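Local coordinates for protein transcriptional regulators (LACI-FAMILY TRANSCRIPTIONAL REGULATORY PROTEIN) (Corynebacterium glutamicum, PDB 3GYB) that probably regulates transcription by binding cis-regulatory DNA, as a LacI-family member with a periplasmic-binding-protein-like core that here holds a magnesium ion, at residues T5-V10 and L57-D62; H118-H123 and H174-A179. One frame throughout, in Å; residues are numbered along the deposited sequence.

Contact 1: T5-V10 and L57-D62; sequences TQLIAV and LSMRPD
Where the helix 52-57 hands over to strand 63-67, beside the start of strand 7-12 in the N-terminal half of the Rossmann-like core, Asp62 and Thr5 fasten the connecting loop to the incoming chain. The evidence is a cluster of hydrogen bonds. Asp62 OD1 takes the N-H of Thr5 on its syn side, at 2.8 Å from Thr5 N and only 16° out of the carboxylate plane. Asp62 OD2 receives Gln6 N from above that plane, at 2.7 Å and with a bent N-H...O angle of 135°. OD2 also forms a salt bridge to Arg4, so the carboxylate grips three consecutive residues. The Thr5 hydroxyl, set between its backbone N and carbonyl carbon (chi1 61°), donates from OG1 to Arg60 O at 2.7 Å. This ties down the carbonyl of a residue that leaves the helix with positive phi. The backbone bond from Asp62 N to Leu7 O, 2.7 Å, then begins the strand pairing that Ala9 continues with Gly63 and Ile65. Next along strand 7-12, Ala9 CB lies 4.1 Å from Pro61 CB and 4.0 Å from SE of Met59, a selenomethionine. Met59 also packs on Met59 of the second subunit, placing this loop at the dimer interface. Such a helix-to-strand return, feeding a strand parallel to its neighbour, is characteristic of the beta-alpha-beta crossovers of a Rossmann-like subdomain.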
loop_
_atom_site.group_PDB
_atom_site.type_symbol
_atom_site.label_atom_id
_atom_site.label_comp_id
_atom_site.label_asym_id
_atom_site.label_seq_id
_atom_site.Cartn_x
_atom_site.Cartn_y
_atom_site.Cartn_z
ATOM N N THR A 5 20.935 10.487 -18.253
ATOM C CA THR A 5 20.751 9.116 -17.794
ATOM C C THR A 5 19.369 8.552 -18.116
ATOM O O THR A 5 19.146 7.348 -17.993
ATOM C CB THR A 5 20.971 9.025 -16.275
ATOM O OG1 THR A 5 20.015 9.858 -15.607
ATOM C CG2 THR A 5 22.376 9.493 -15.914
ATOM N N GLN A 6 18.448 9.422 -18.524
ATOM C CA GLN A 6 17.081 9.017 -18.847
ATOM C C GLN A 6 16.382 8.516 -17.594
ATOM O O GLN A 6 15.367 7.822 -17.658
ATOM C CB GLN A 6 17.082 7.916 -19.903
ATOM C CG GLN A 6 17.550 8.378 -21.269
ATOM C CD GLN A 6 17.432 7.290 -22.316
ATOM O OE1 GLN A 6 18.126 6.275 -22.253
ATOM N NE2 GLN A 6 16.546 7.495 -23.284
ATOM N N LEU A 7 16.944 8.883 -16.452
ATOM C CA LEU A 7 16.404 8.483 -15.170
ATOM C C LEU A 7 15.620 9.609 -14.514
ATOM O O LEU A 7 16.035 10.768 -14.541
ATOM C CB LEU A 7 17.546 8.054 -14.253
ATOM C CG LEU A 7 18.172 6.676 -14.474
ATOM C CD1 LEU A 7 19.454 6.554 -13.645
ATOM C CD2 LEU A 7 17.165 5.594 -14.093
ATOM N N ILE A 8 14.470 9.261 -13.948
ATOM C CA ILE A 8 13.634 10.225 -13.251
ATOM C C ILE A 8 13.443 9.679 -11.846
ATOM O O ILE A 8 12.971 8.556 -11.674
ATOM C CB ILE A 8 12.245 10.380 -13.920
ATOM C CG1 ILE A 8 12.401 10.920 -15.343
ATOM C CG2 ILE A 8 11.366 11.307 -13.087
ATOM C CD1 ILE A 8 13.016 12.306 -15.417
ATOM N N ALA A 9 13.835 10.463 -10.848
ATOM C CA ALA A 9 13.692 10.055 -9.456
ATOM C C ALA A 9 12.323 10.508 -8.965
ATOM O O ALA A 9 11.909 11.637 -9.220
ATOM C CB ALA A 9 14.792 10.689 -8.607
ATOM N N VAL A 10 11.619 9.624 -8.269
ATOM C CA VAL A 10 10.306 9.955 -7.743
ATOM C C VAL A 10 10.358 9.838 -6.224
ATOM O O VAL A 10 10.623 8.761 -5.686
ATOM C CB VAL A 10 9.230 9.001 -8.305
ATOM C CG1 VAL A 10 7.856 9.409 -7.793
ATOM C CG2 VAL A 10 9.258 9.034 -9.831
ATOM N N LEU A 57 19.710 12.679 -6.071
ATOM C CA LEU A 57 20.824 13.201 -6.852
ATOM C C LEU A 57 21.922 12.169 -7.106
ATOM O O LEU A 57 22.610 12.236 -8.124
ATOM C CB LEU A 57 21.429 14.417 -6.143
ATOM C CG LEU A 57 20.510 15.632 -6.008
ATOM C CD1 LEU A 57 21.157 16.684 -5.118
ATOM C CD2 LEU A 57 20.220 16.199 -7.394
ATOM N N SER A 58 22.074 11.213 -6.193
ATOM C CA SER A 58 23.112 10.198 -6.327
ATOM C C SER A 58 22.979 9.345 -7.581
ATOM O O SER A 58 23.966 8.769 -8.044
ATOM C CB SER A 58 23.154 9.287 -5.091
ATOM O OG SER A 58 21.996 8.477 -4.984
HETATM N N MSE A 59 21.774 9.264 -8.143
HETATM C CA MSE A 59 21.569 8.466 -9.345
HETATM C C MSE A 59 21.740 9.337 -10.590
HETATM O O MSE A 59 21.639 8.852 -11.717
HETATM C CB MSE A 59 20.169 7.814 -9.336
HETATM C CG MSE A 59 19.013 8.741 -9.678
HETATM SE SE MSE A 59 17.270 7.843 -9.826
HETATM C CE MSE A 59 17.363 7.168 -11.530
ATOM N N ARG A 60 22.032 10.615 -10.372
ATOM C CA ARG A 60 22.213 11.575 -11.455
ATOM C C ARG A 60 20.990 11.534 -12.374
ATOM O O ARG A 60 21.093 11.226 -13.562
ATOM C CB ARG A 60 23.488 11.267 -12.255
ATOM C CG ARG A 60 24.766 11.272 -11.413
ATOM C CD ARG A 60 26.003 10.975 -12.260
ATOM N NE ARG A 60 27.225 10.857 -11.459
ATOM C CZ ARG A 60 27.874 11.881 -10.909
ATOM N NH1 ARG A 60 27.430 13.122 -11.067
ATOM N NH2 ARG A 60 28.970 11.663 -10.193
ATOM N N PRO A 61 19.805 11.839 -11.823
ATOM C CA PRO A 61 18.574 11.830 -12.614
ATOM C C PRO A 61 18.470 13.046 -13.532
ATOM O O PRO A 61 19.003 14.110 -13.220
ATOM C CB PRO A 61 17.490 11.826 -11.542
ATOM C CG PRO A 61 18.096 12.708 -10.486
ATOM C CD PRO A 61 19.528 12.212 -10.423
ATOM N N ASP A 62 17.788 12.876 -14.662
ATOM C CA ASP A 62 17.593 13.973 -15.606
ATOM C C ASP A 62 16.545 14.919 -15.026
ATOM O O ASP A 62 16.578 16.127 -15.267
ATOM C CB ASP A 62 17.097 13.458 -16.962
ATOM C CG ASP A 62 18.135 12.629 -17.700
ATOM O OD1 ASP A 62 19.310 12.607 -17.281
ATOM O OD2 ASP A 62 17.767 12.005 -18.717
#

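Contact 2: H118-H123 and H174-A179; sequences HTHIAH and HPEVTA
Parallel strands 121-124 and 179-182 of the C-terminal half of the periplasmic-binding-protein-like fold start side by side here, with His118 and His120, just before the first strand, meeting Glu176 and Thr178, just before the second, and Ala179 at its start. Ala122 N donates to Ala179 O at 3.0 Å, the bond of the parallel bridge between Ile121 and Ala179. One residue earlier Thr178 N donates to His120 O, also at 3.0 Å, while Ala179 N is buried without a partner. The His118 ring is fixed from three directions. Its ND1 and Thr178 OG1 are 2.8 Å apart in a nearly straight hydrogen bond (173°), NE2 bonds to Ala270 O, and Ala179 CB lies over one face in a CH-pi contact, 3.7 Å from the ring centroid. A water joins Thr178 OG1 to Thr119 N, giving that hydroxyl a second partner. Farther out, Glu176 CG sits over a face of the His120 ring, 4.0 Å from its centroid; the ring and carboxylate planes stand 88° apart. Ala122 CB touches Val177 CG1 at 3.9 Å, while Ile121 and Ala179 both pack against Leu113 of helix 102-115. Adjacent strand entries of this kind, each following a helix, belong to the parallel alpha/beta architecture of the fold.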
loop_
_atom_site.group_PDB
_atom_site.type_symbol
_atom_site.label_atom_id
_atom_site.label_comp_id
_atom_site.label_asym_id
_atom_site.label_seq_id
_atom_site.Cartn_x
_atom_site.Cartn_y
_atom_site.Cartn_z
ATOM N N HIS A 118 -25.868 14.925 8.906
ATOM C CA HIS A 118 -24.983 14.895 10.066
ATOM C C HIS A 118 -24.666 16.318 10.516
ATOM O O HIS A 118 -24.481 17.206 9.685
ATOM C CB HIS A 118 -23.675 14.179 9.715
ATOM C CG HIS A 118 -23.842 12.726 9.398
ATOM N ND1 HIS A 118 -23.901 11.753 10.373
ATOM C CD2 HIS A 118 -23.986 12.084 8.215
ATOM C CE1 HIS A 118 -24.075 10.573 9.802
ATOM N NE2 HIS A 118 -24.128 10.746 8.494
ATOM N N THR A 119 -24.612 16.534 11.828
ATOM C CA THR A 119 -24.276 17.847 12.367
ATOM C C THR A 119 -23.054 17.730 13.273
ATOM O O THR A 119 -22.190 18.605 13.271
ATOM C CB THR A 119 -25.454 18.472 13.145
ATOM O OG1 THR A 119 -25.981 17.522 14.077
ATOM C CG2 THR A 119 -26.548 18.906 12.177
ATOM N N HIS A 120 -22.984 16.652 14.047
ATOM C CA HIS A 120 -21.835 16.416 14.918
ATOM C C HIS A 120 -20.798 15.682 14.078
ATOM O O HIS A 120 -20.664 14.458 14.138
ATOM C CB HIS A 120 -22.250 15.586 16.134
ATOM C CG HIS A 120 -23.090 16.350 17.109
ATOM N ND1 HIS A 120 -22.602 17.419 17.828
ATOM C CD2 HIS A 120 -24.398 16.237 17.442
ATOM C CE1 HIS A 120 -23.573 17.935 18.560
ATOM N NE2 HIS A 120 -24.673 17.238 18.345
ATOM N N ILE A 121 -20.074 16.462 13.287
ATOM C CA ILE A 121 -19.065 15.949 12.374
ATOM C C ILE A 121 -17.666 16.231 12.888
ATOM O O ILE A 121 -17.369 17.338 13.338
ATOM C CB ILE A 121 -19.232 16.607 10.989
ATOM C CG1 ILE A 121 -20.627 16.290 10.441
ATOM C CG2 ILE A 121 -18.139 16.132 10.045
ATOM C CD1 ILE A 121 -21.034 17.129 9.236
ATOM N N ALA A 122 -16.804 15.223 12.820
ATOM C CA ALA A 122 -15.432 15.391 13.278
ATOM C C ALA A 122 -14.444 15.151 12.145
ATOM O O ALA A 122 -14.730 14.413 11.202
ATOM C CB ALA A 122 -15.145 14.440 14.428
ATOM N N HIS A 123 -13.280 15.781 12.252
ATOM C CA HIS A 123 -12.228 15.647 11.250
ATOM C C HIS A 123 -10.962 15.060 11.856
ATOM O O HIS A 123 -10.513 15.505 12.911
ATOM C CB HIS A 123 -11.897 17.019 10.654
ATOM C CG HIS A 123 -10.729 17.014 9.713
ATOM N ND1 HIS A 123 -10.739 16.328 8.518
ATOM C CD2 HIS A 123 -9.538 17.656 9.768
ATOM C CE1 HIS A 123 -9.607 16.553 7.874
ATOM N NE2 HIS A 123 -8.861 17.357 8.611
ATOM N N HIS A 174 -15.903 12.382 22.529
ATOM C CA HIS A 174 -17.083 12.946 21.885
ATOM C C HIS A 174 -17.964 11.879 21.259
ATOM O O HIS A 174 -18.032 11.750 20.036
ATOM C CB HIS A 174 -16.664 13.954 20.816
ATOM C CG HIS A 174 -15.946 15.145 21.364
ATOM N ND1 HIS A 174 -14.571 15.221 21.441
ATOM C CD2 HIS A 174 -16.416 16.296 21.898
ATOM C CE1 HIS A 174 -14.226 16.368 21.998
ATOM N NE2 HIS A 174 -15.327 17.039 22.286
ATOM N N PRO A 175 -18.661 11.102 22.095
ATOM C CA PRO A 175 -19.544 10.040 21.608
ATOM C C PRO A 175 -20.729 10.546 20.791
ATOM O O PRO A 175 -21.425 9.753 20.154
ATOM C CB PRO A 175 -19.969 9.335 22.892
ATOM C CG PRO A 175 -19.951 10.450 23.907
ATOM C CD PRO A 175 -18.657 11.150 23.568
ATOM N N GLU A 176 -20.953 11.860 20.799
ATOM C CA GLU A 176 -22.060 12.442 20.043
ATOM C C GLU A 176 -21.739 12.490 18.546
ATOM O O GLU A 176 -22.629 12.687 17.716
ATOM C CB GLU A 176 -22.361 13.862 20.540
ATOM C CG GLU A 176 -21.273 14.875 20.223
ATOM C CD GLU A 176 -20.229 15.008 21.317
ATOM O OE1 GLU A 176 -20.073 14.073 22.130
ATOM O OE2 GLU A 176 -19.550 16.056 21.353
ATOM N N VAL A 177 -20.465 12.319 18.205
ATOM C CA VAL A 177 -20.040 12.349 16.808
ATOM C C VAL A 177 -20.697 11.233 16.001
ATOM O O VAL A 177 -20.659 10.068 16.400
ATOM C CB VAL A 177 -18.508 12.211 16.699
ATOM C CG1 VAL A 177 -18.091 12.010 15.243
ATOM C CG2 VAL A 177 -17.848 13.458 17.262
ATOM N N THR A 178 -21.291 11.594 14.867
ATOM C CA THR A 178 -21.964 10.613 14.016
ATOM C C THR A 178 -21.288 10.400 12.666
ATOM O O THR A 178 -21.634 9.473 11.930
ATOM C CB THR A 178 -23.438 11.010 13.765
ATOM O OG1 THR A 178 -23.492 12.263 13.065
ATOM C CG2 THR A 178 -24.174 11.149 15.080
ATOM N N ALA A 179 -20.320 11.249 12.337
ATOM C CA ALA A 179 -19.624 11.120 11.063
ATOM C C ALA A 179 -18.225 11.687 11.174
ATOM O O ALA A 179 -17.996 12.657 11.895
ATOM C CB ALA A 179 -20.397 11.847 9.964
HETATM O O HOH W 1 -24.877 14.453 13.752
#

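In the fold
From the N terminus, the chain enters strand 7-12, passes through helix 21-31, strand 37-41 and helix 52-57, and comes back to its start at contact 1, which closes a loop before strand 63-67. It then runs through strands 82-85 and 97-100 and helix 102-115 to reach contact 2. There 174-179 returns to 118-123 after helix 129-144, strand 150-151, outermost within this chain, and helix 160-173. The two closures follow in series, neither crossing nor nesting. Contact 1 joins strands 7-12 and 63-67 in the N-terminal subdomain, contact 2 strands 121-124 and 179-182 in the C-terminal one, their centres 47 Å apart. Contact 1 meets the second subunit, which does not touch contact 2.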